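Local coordinates for putative periplasmic or exported protein (Salmonella enterica subsp. enterica serovar Typhimurium, PDB 4GQZ), which probably binds copper in the periplasm and contributes to copper resistance, and is built as a V-shaped dimer, at residues Val97-Ser102 against Arg126-Thr131; Phe64-Ala69 against Val122-Asn127; Ala141-Ala146 against Leu155-Leu160. All coordinates share one frame; numbering follows the deposited sequence.

Contact 1. Residues Val97-Ser102 against Arg126-Thr131; sequences VKVTDS and RNMEGT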
loop_
_atom_site.group_PDB
_atom_site.type_symbol
_atom_site.label_atom_id
_atom_site.label_comp_id
_atom_site.label_asym_id
_atom_site.label_seq_id
_atom_site.Cartn_x
_atom_site.Cartn_y
_atom_site.Cartn_z
ATOM N N VAL B 97 11.960 -1.899 20.725
ATOM C CA VAL B 97 12.403 -1.882 19.334
ATOM C C VAL B 97 12.769 -0.462 18.911
ATOM O O VAL B 97 11.962 0.460 19.071
ATOM C CB VAL B 97 11.290 -2.424 18.406
ATOM C CG1 VAL B 97 11.702 -2.327 16.926
ATOM C CG2 VAL B 97 10.925 -3.879 18.783
ATOM N N LYS B 98 13.979 -0.279 18.388
ATOM C CA LYS B 98 14.375 1.031 17.877
ATOM C C LYS B 98 14.934 0.933 16.473
ATOM O O LYS B 98 15.841 0.144 16.216
ATOM C CB LYS B 98 15.415 1.705 18.781
ATOM C CG LYS B 98 15.773 3.115 18.304
ATOM C CD LYS B 98 16.622 3.893 19.319
ATOM C CE LYS B 98 17.993 3.279 19.497
ATOM N NZ LYS B 98 18.740 3.979 20.578
ATOM N N VAL B 99 14.396 1.732 15.558
ATOM C CA VAL B 99 14.966 1.806 14.224
ATOM C C VAL B 99 15.423 3.228 13.955
ATOM O O VAL B 99 14.641 4.172 14.111
ATOM C CB VAL B 99 13.964 1.387 13.147
ATOM C CG1 VAL B 99 14.528 1.693 11.754
ATOM C CG2 VAL B 99 13.651 -0.089 13.281
ATOM N N THR B 100 16.686 3.372 13.563
ATOM C CA THR B 100 17.280 4.678 13.319
ATOM C C THR B 100 17.877 4.707 11.915
ATOM O O THR B 100 18.508 3.741 11.499
ATOM C CB THR B 100 18.385 5.002 14.375
ATOM O OG1 THR B 100 19.398 3.986 14.355
ATOM C CG2 THR B 100 17.799 5.047 15.765
ATOM N N ASP B 101 17.694 5.799 11.176
ATOM C CA ASP B 101 18.221 5.842 9.805
ATOM C C ASP B 101 19.676 6.329 9.746
ATOM O O ASP B 101 20.267 6.646 10.780
ATOM C CB ASP B 101 17.295 6.615 8.848
ATOM C CG ASP B 101 17.257 8.129 9.105
ATOM O OD1 ASP B 101 18.126 8.672 9.819
ATOM O OD2 ASP B 101 16.337 8.787 8.557
ATOM N N SER B 102 20.248 6.390 8.544
ATOM C CA SER B 102 21.667 6.715 8.391
ATOM C C SER B 102 22.021 8.145 8.811
ATOM O O SER B 102 23.188 8.438 9.069
ATOM C CB SER B 102 22.128 6.475 6.956
ATOM O OG SER B 102 21.422 7.315 6.070
ATOM N N ARG B 126 10.804 3.473 2.348
ATOM C CA ARG B 126 11.609 2.750 1.367
ATOM C C ARG B 126 12.922 3.472 1.078
ATOM O O ARG B 126 13.034 4.675 1.295
ATOM C CB ARG B 126 10.810 2.569 0.068
ATOM C CG ARG B 126 9.640 1.618 0.224
ATOM C CD ARG B 126 8.860 1.432 -1.076
ATOM N NE ARG B 126 7.818 0.417 -0.922
ATOM C CZ ARG B 126 8.039 -0.894 -0.914
ATOM N NH1 ARG B 126 9.270 -1.380 -1.037
ATOM N NH2 ARG B 126 7.024 -1.733 -0.785
ATOM N N ASN B 127 13.909 2.725 0.600
ATOM C CA ASN B 127 15.203 3.284 0.213
ATOM C C ASN B 127 15.941 4.003 1.330
ATOM O O ASN B 127 16.632 4.990 1.086
ATOM C CB ASN B 127 15.052 4.191 -1.014
ATOM C CG ASN B 127 14.572 3.426 -2.227
ATOM O OD1 ASN B 127 15.155 2.408 -2.595
ATOM N ND2 ASN B 127 13.498 3.891 -2.836
HETATM N N MSE B 128 15.800 3.511 2.555
HETATM C CA MSE B 128 16.639 4.008 3.637
HETATM C C MSE B 128 17.668 2.946 3.999
HETATM O O MSE B 128 17.541 1.784 3.607
HETATM C CB MSE B 128 15.810 4.394 4.872
HETATM C CG MSE B 128 14.975 3.261 5.448
HETATM SE SE MSE B 128 14.763 3.297 7.420
HETATM C CE MSE B 128 16.549 2.707 7.913
ATOM N N GLU B 129 18.703 3.368 4.719
ATOM C CA GLU B 129 19.680 2.476 5.318
ATOM C C GLU B 129 19.718 2.860 6.791
ATOM O O GLU B 129 19.530 4.033 7.134
ATOM C CB GLU B 129 21.066 2.708 4.707
ATOM C CG GLU B 129 21.086 2.744 3.195
ATOM C CD GLU B 129 22.482 2.938 2.632
ATOM O OE1 GLU B 129 22.885 2.138 1.754
ATOM O OE2 GLU B 129 23.169 3.891 3.058
ATOM N N GLY B 130 19.940 1.898 7.673
ATOM C CA GLY B 130 20.000 2.247 9.079
ATOM C C GLY B 130 20.313 1.079 9.978
ATOM O O GLY B 130 20.999 0.127 9.578
ATOM N N THR B 131 19.806 1.153 11.202
ATOM C CA THR B 131 20.104 0.140 12.206
ATOM C C THR B 131 18.839 -0.193 12.958
ATOM O O THR B 131 18.063 0.699 13.303
ATOM C CB THR B 131 21.171 0.629 13.212
ATOM O OG1 THR B 131 22.375 0.957 12.509
ATOM C CG2 THR B 131 21.491 -0.455 14.258
HETATM O O HOH W 1 18.606 1.741 16.157
HETATM O O HOH W 2 18.632 6.658 5.134
#
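Thr100 and Thr131 are paired across two antiparallel strands, 94-101 and 129-136, of the antiparallel sheet, near the start of strand 129-136. They form a hydrogen-bonded pair. Thr100 N donates to Thr131 O at 3.0 Å, and Thr131 N donates back to Thr100 O at 2.9 Å. Both bonds are close to straight. The two threonine side chains lie side by side and point the same way, with Thr100 OG1 4.0 Å from Thr131 CB. Thr100 OG1 sits between its own backbone N and carbonyl carbon (chi1 58°). There it shares a water with Thr131 O, and the water donates to that carbonyl. Thr131 O is thus gripped by the Thr100 amide and by the water, and Val99 CA adds a C-H...O contact.

The next pair, Asp101 with Gly130, is non-hydrogen-bonded and tight, with the CA atoms 4.1 Å apart. Gly130 has no side chain, and its CA makes a CA-H...O contact of 3.2 Å with Thr100 O. Asp101 turns its carboxylate away from Gly130, and OD1 accepts from the Ala105 backbone N in the turn that follows. The bent chain of Met128, a selenomethionine, brings its CE against Asp101, with Asp101 CA at 4.0 Å. Val99 CG1 lies farther from this methyl. Beyond the strand, Ser102 N makes a weak, strongly bent bond of 2.8 Å to Glu129 O, and Ser102 OG meets a second water, which weakly accepts from Glu129 N.

Contact 2. Residues Phe64-Ala69 against Val122-Asn127; sequences FYLSFA and VWLPRN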
loop_
_atom_site.group_PDB
_atom_site.type_symbol
_atom_site.label_atom_id
_atom_site.label_comp_id
_atom_site.label_asym_id
_atom_site.label_seq_id
_atom_site.Cartn_x
_atom_site.Cartn_y
_atom_site.Cartn_z
ATOM N N PHE B 64 7.984 -0.310 3.248
ATOM C CA PHE B 64 8.665 -1.598 3.222
ATOM C C PHE B 64 8.338 -2.360 4.515
ATOM O O PHE B 64 8.355 -1.790 5.620
ATOM C CB PHE B 64 10.165 -1.310 3.124
ATOM C CG PHE B 64 11.037 -2.529 2.994
ATOM C CD1 PHE B 64 11.349 -3.304 4.099
ATOM C CD2 PHE B 64 11.603 -2.853 1.773
ATOM C CE1 PHE B 64 12.182 -4.398 3.982
ATOM C CE2 PHE B 64 12.445 -3.934 1.652
ATOM C CZ PHE B 64 12.728 -4.711 2.748
ATOM N N TYR B 65 8.035 -3.646 4.389
ATOM C CA TYR B 65 7.791 -4.482 5.559
ATOM C C TYR B 65 9.011 -5.304 5.913
ATOM O O TYR B 65 9.451 -6.159 5.139
ATOM C CB TYR B 65 6.641 -5.437 5.295
ATOM C CG TYR B 65 6.111 -6.175 6.518
ATOM C CD1 TYR B 65 5.389 -5.506 7.491
ATOM C CD2 TYR B 65 6.271 -7.555 6.653
ATOM C CE1 TYR B 65 4.859 -6.176 8.588
ATOM C CE2 TYR B 65 5.739 -8.239 7.755
ATOM C CZ TYR B 65 5.035 -7.530 8.713
ATOM O OH TYR B 65 4.503 -8.163 9.811
ATOM N N LEU B 66 9.544 -5.049 7.099
ATOM C CA LEU B 66 10.600 -5.874 7.644
ATOM C C LEU B 66 10.065 -6.700 8.817
ATOM O O LEU B 66 9.520 -6.151 9.783
ATOM C CB LEU B 66 11.737 -4.972 8.102
ATOM C CG LEU B 66 12.916 -5.681 8.760
ATOM C CD1 LEU B 66 13.600 -6.640 7.779
ATOM C CD2 LEU B 66 13.880 -4.633 9.315
ATOM N N SER B 67 10.223 -8.020 8.753
ATOM C CA SER B 67 9.799 -8.867 9.878
ATOM C C SER B 67 11.026 -9.530 10.495
ATOM O O SER B 67 11.821 -10.152 9.795
ATOM C CB SER B 67 8.740 -9.895 9.426
ATOM O OG SER B 67 8.098 -10.526 10.536
ATOM N N PHE B 68 11.215 -9.369 11.801
ATOM C CA PHE B 68 12.412 -9.907 12.426
ATOM C C PHE B 68 12.095 -10.765 13.648
ATOM O O PHE B 68 11.047 -10.603 14.294
ATOM C CB PHE B 68 13.358 -8.751 12.794
ATOM C CG PHE B 68 12.738 -7.723 13.692
ATOM C CD1 PHE B 68 12.032 -6.655 13.164
ATOM C CD2 PHE B 68 12.891 -7.809 15.070
ATOM C CE1 PHE B 68 11.466 -5.693 13.991
ATOM C CE2 PHE B 68 12.331 -6.857 15.904
ATOM C CZ PHE B 68 11.612 -5.792 15.357
ATOM N N ALA B 69 13.012 -11.669 13.985
ATOM C CA ALA B 69 12.769 -12.603 15.068
ATOM C C ALA B 69 14.009 -12.658 15.933
ATOM O O ALA B 69 15.012 -13.233 15.534
ATOM C CB ALA B 69 12.449 -13.990 14.516
ATOM N N VAL B 122 7.729 -4.415 11.202
ATOM C CA VAL B 122 7.629 -2.956 11.161
ATOM C C VAL B 122 7.473 -2.448 9.738
ATOM O O VAL B 122 7.987 -3.045 8.792
ATOM C CB VAL B 122 8.842 -2.261 11.806
ATOM C CG1 VAL B 122 8.862 -2.529 13.302
ATOM C CG2 VAL B 122 10.144 -2.740 11.160
ATOM N N TRP B 123 6.776 -1.326 9.596
ATOM C CA TRP B 123 6.592 -0.699 8.300
ATOM C C TRP B 123 7.502 0.513 8.194
ATOM O O TRP B 123 7.413 1.453 8.992
ATOM C CB TRP B 123 5.128 -0.305 8.125
ATOM C CG TRP B 123 4.202 -1.503 8.004
ATOM C CD1 TRP B 123 3.457 -2.081 9.005
ATOM C CD2 TRP B 123 3.925 -2.254 6.815
ATOM N NE1 TRP B 123 2.740 -3.141 8.504
ATOM C CE2 TRP B 123 3.002 -3.265 7.164
ATOM C CE3 TRP B 123 4.370 -2.171 5.494
ATOM C CZ2 TRP B 123 2.524 -4.193 6.235
ATOM C CZ3 TRP B 123 3.892 -3.083 4.573
ATOM C CH2 TRP B 123 2.980 -4.088 4.949
ATOM N N LEU B 124 8.381 0.492 7.200
ATOM C CA LEU B 124 9.494 1.429 7.150
ATOM C C LEU B 124 9.497 2.199 5.826
ATOM O O LEU B 124 9.048 1.678 4.801
ATOM C CB LEU B 124 10.810 0.656 7.318
ATOM C CG LEU B 124 11.037 -0.097 8.636
ATOM C CD1 LEU B 124 12.329 -0.867 8.592
ATOM C CD2 LEU B 124 11.075 0.874 9.804
ATOM N N PRO B 125 10.006 3.442 5.843
ATOM C CA PRO B 125 10.176 4.192 4.589
ATOM C C PRO B 125 11.069 3.399 3.646
ATOM O O PRO B 125 11.974 2.707 4.113
ATOM C CB PRO B 125 10.908 5.470 5.023
ATOM C CG PRO B 125 10.751 5.553 6.516
ATOM C CD PRO B 125 10.568 4.147 7.013
ATOM N N ARG B 126 10.804 3.473 2.348
ATOM C CA ARG B 126 11.609 2.750 1.367
ATOM C C ARG B 126 12.922 3.472 1.078
ATOM O O ARG B 126 13.034 4.675 1.295
ATOM C CB ARG B 126 10.810 2.569 0.068
ATOM C CG ARG B 126 9.640 1.618 0.224
ATOM C CD ARG B 126 8.860 1.432 -1.076
ATOM N NE ARG B 126 7.818 0.417 -0.922
ATOM C CZ ARG B 126 8.039 -0.894 -0.914
ATOM N NH1 ARG B 126 9.270 -1.380 -1.037
ATOM N NH2 ARG B 126 7.024 -1.733 -0.785
ATOM N N ASN B 127 13.909 2.725 0.600
ATOM C CA ASN B 127 15.203 3.284 0.213
ATOM C C ASN B 127 15.941 4.003 1.330
ATOM O O ASN B 127 16.632 4.990 1.086
ATOM C CB ASN B 127 15.052 4.191 -1.014
ATOM C CG ASN B 127 14.572 3.426 -2.227
ATOM O OD1 ASN B 127 15.155 2.408 -2.595
ATOM N ND2 ASN B 127 13.498 3.891 -2.836
#
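Tyr65 CG is placed anti to its backbone N (chi1 -169°), and Trp123 CG is placed anti to its carbonyl carbon (chi1 -68°). The two side chains meet on one face of an antiparallel strand pair. Tyr65 CD1 lies over the indole face, 3.3 Å from Trp123 CE2. Tyr65 CB makes a CH-pi contact with the six-membered ring, 4.0 Å from its centroid. The two ring planes are 49° apart, so the pair is oblique.

Pairs of backbone bonds flank this non-hydrogen-bonded position. Phe64 N donates to Leu124 O at 2.7 Å, and Leu124 N returns a bond to Phe64 O. Leu66 and Val122 exchange bonds in the same way. The other face carries Phe64, Leu66, Val122 and Leu124. Leu66 CD2 touches Leu124 CD1 at 4.1 Å, and Val122 CG1 reaches the edge of the Phe68 ring. Near the end of the pair, Arg126 lays one face of its guanidinium over Phe64 N, while its NH1 bonds to Ser44 O.

Helix 20-28 packs on the aromatic face. Asp28 accepts from Tyr65 OH, and Asp25 accepts from Trp123 NE1. The Leu66 and Leu124 face looks into the protein, where Leu124 meets strand 106-109 and Phe68 meets strand 129-136. Strand 154-155 pairs with the far edge of strand 63-68.

Contact 3. Residues Ala141-Ala146 against Leu155-Leu160; sequences ASHAIA and LTELPL
His143 has both ring nitrogens engaged, one by a glutamate across the contact and one by its own strand. NE2 donates to Glu157 OE2 at 2.6 Å. The bond is bent (N-H...O 143°), and it meets the anti side of the carboxylate. ND1 donates to Ala144 O, in the ring plane and nearly straight. These two bonds fix the rotation of the imidazole, and the nearby carboxylate would probably favour its protonated form. Leu155 CD1 sits over the centre of one ring face, 3.9 Å from the centroid. The histidine is thus held by polar groups at its rim and by a methyl on its face.

Glu157 is the centre of an inverse gamma turn. Its extended side chain reaches the histidine, while its O and Ser142 O each accept from one bridging water. Beyond this turn the contact becomes apolar. Leu158 CD2 lies 4.0 Å from both Ala141 CB and His143 CB. Leu160 CD1 comes to 3.8 Å from Ala141 CB. At the other end, Leu155 CD2 touches Ile145 CG2 at 3.9 Å.

The segment 155-160 runs roughly antiparallel to strand 139-146 without pairing with it by backbone bonds. That strand pairs instead with strand 129-136, whose Leu132 touches Ile145, Leu155 and Leu158. Leu155 is bonded through its backbone to Ser67 and Ala69, near the end of strand 63-68, next to the disulfide between Cys78 and Cys154.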
loop_
_atom_site.group_PDB
_atom_site.type_symbol
_atom_site.label_atom_id
_atom_site.label_comp_id
_atom_site.label_asym_id
_atom_site.label_seq_id
_atom_site.Cartn_x
_atom_site.Cartn_y
_atom_site.Cartn_z
ATOM N N ALA B 141 20.336 -6.760 20.879
ATOM C CA ALA B 141 20.916 -7.175 19.610
ATOM C C ALA B 141 20.716 -6.031 18.638
ATOM O O ALA B 141 19.760 -5.258 18.757
ATOM C CB ALA B 141 20.234 -8.449 19.083
ATOM N N SER B 142 21.604 -5.906 17.668
ATOM C CA SER B 142 21.361 -4.925 16.628
ATOM C C SER B 142 21.926 -5.381 15.291
ATOM O O SER B 142 22.784 -6.267 15.219
ATOM C CB SER B 142 21.898 -3.545 17.022
ATOM O OG SER B 142 23.302 -3.522 17.017
ATOM N N HIS B 143 21.441 -4.769 14.225
ATOM C CA HIS B 143 21.843 -5.189 12.896
ATOM C C HIS B 143 21.571 -4.087 11.904
ATOM O O HIS B 143 20.608 -3.342 12.040
ATOM C CB HIS B 143 21.047 -6.431 12.500
ATOM C CG HIS B 143 21.716 -7.274 11.464
ATOM N ND1 HIS B 143 21.741 -6.934 10.129
ATOM C CD2 HIS B 143 22.360 -8.461 11.563
ATOM C CE1 HIS B 143 22.380 -7.872 9.450
ATOM N NE2 HIS B 143 22.764 -8.811 10.295
ATOM N N ALA B 144 22.436 -3.977 10.906
ATOM C CA ALA B 144 22.247 -3.014 9.853
ATOM C C ALA B 144 21.031 -3.459 9.062
ATOM O O ALA B 144 20.804 -4.657 8.887
ATOM C CB ALA B 144 23.483 -2.979 8.964
ATOM N N ILE B 145 20.225 -2.508 8.615
ATOM C CA ILE B 145 19.102 -2.845 7.764
ATOM C C ILE B 145 19.053 -1.885 6.588
ATOM O O ILE B 145 19.666 -0.806 6.609
ATOM C CB ILE B 145 17.759 -2.792 8.524
ATOM C CG1 ILE B 145 17.473 -1.373 9.016
ATOM C CG2 ILE B 145 17.731 -3.817 9.662
ATOM C CD1 ILE B 145 16.021 -1.151 9.420
ATOM N N ALA B 146 18.332 -2.280 5.549
ATOM C CA ALA B 146 18.097 -1.380 4.424
ATOM C C ALA B 146 16.748 -1.722 3.818
ATOM O O ALA B 146 16.261 -2.831 3.994
ATOM C CB ALA B 146 19.208 -1.497 3.394
ATOM N N LEU B 155 14.707 -10.752 8.902
ATOM C CA LEU B 155 15.951 -10.551 9.653
ATOM C C LEU B 155 15.948 -11.494 10.857
ATOM O O LEU B 155 15.156 -11.314 11.793
ATOM C CB LEU B 155 16.058 -9.092 10.111
ATOM C CG LEU B 155 17.232 -8.763 11.034
ATOM C CD1 LEU B 155 18.555 -9.155 10.391
ATOM C CD2 LEU B 155 17.235 -7.293 11.401
ATOM N N THR B 156 16.812 -12.513 10.839
ATOM C CA THR B 156 16.866 -13.466 11.949
ATOM C C THR B 156 18.196 -13.398 12.696
ATOM O O THR B 156 18.365 -14.051 13.725
ATOM C CB THR B 156 16.629 -14.917 11.475
ATOM O OG1 THR B 156 17.503 -15.202 10.378
ATOM C CG2 THR B 156 15.180 -15.113 11.002
ATOM N N GLU B 157 19.127 -12.598 12.181
ATOM C CA GLU B 157 20.463 -12.479 12.777
ATOM C C GLU B 157 20.467 -11.517 13.960
ATOM O O GLU B 157 21.157 -10.501 13.940
ATOM C CB GLU B 157 21.488 -12.012 11.728
ATOM C CG GLU B 157 21.781 -13.047 10.626
ATOM C CD GLU B 157 22.610 -12.483 9.460
ATOM O OE1 GLU B 157 22.802 -13.218 8.463
ATOM O OE2 GLU B 157 23.075 -11.316 9.532
ATOM N N LEU B 158 19.686 -11.830 14.984
ATOM C CA LEU B 158 19.570 -10.937 16.134
ATOM C C LEU B 158 19.789 -11.676 17.440
ATOM O O LEU B 158 18.859 -11.813 18.228
ATOM C CB LEU B 158 18.190 -10.271 16.168
ATOM C CG LEU B 158 17.899 -9.165 15.152
ATOM C CD1 LEU B 158 16.410 -8.784 15.188
ATOM C CD2 LEU B 158 18.769 -7.957 15.420
ATOM N N PRO B 159 21.026 -12.134 17.690
ATOM C CA PRO B 159 21.301 -12.839 18.949
ATOM C C PRO B 159 21.369 -11.904 20.162
ATOM O O PRO B 159 22.249 -11.040 20.253
ATOM C CB PRO B 159 22.657 -13.485 18.686
ATOM C CG PRO B 159 23.335 -12.547 17.712
ATOM C CD PRO B 159 22.226 -12.030 16.832
ATOM N N LEU B 160 20.429 -12.076 21.085
ATOM C CA LEU B 160 20.386 -11.279 22.303
ATOM C C LEU B 160 21.568 -11.606 23.205
ATOM O O LEU B 160 21.715 -12.750 23.636
ATOM C CB LEU B 160 19.107 -11.579 23.080
ATOM C CG LEU B 160 17.837 -10.734 22.925
ATOM C CD1 LEU B 160 17.979 -9.541 21.973
ATOM C CD2 LEU B 160 16.651 -11.594 22.554
HETATM O O HOH W 3 23.437 -9.085 15.081
#

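From the N terminus, strand 63-68 comes first and pairs with strand 120-125, so contact 2 closes a long loop. Strand 94-101 lies inside that loop and pairs with strand 129-136 after it. Contact 1 thereby closes a shorter loop, and the two contacts cross along the chain. Both end on the same stretch and share Arg126 and Asn127, and Val97 and Val99 pack on Phe68 and Leu124. Contact 3 opens later and spans a short connection. Its strand 139-146 neighbours strand 129-136, with Gly130 O bonded to Ile145 N. Its other segment bonds through Leu155 to Ser67 and Ala69. Contact 3 therefore bridges the antiparallel sheet of contact 1 and the mixed sheet of contact 2.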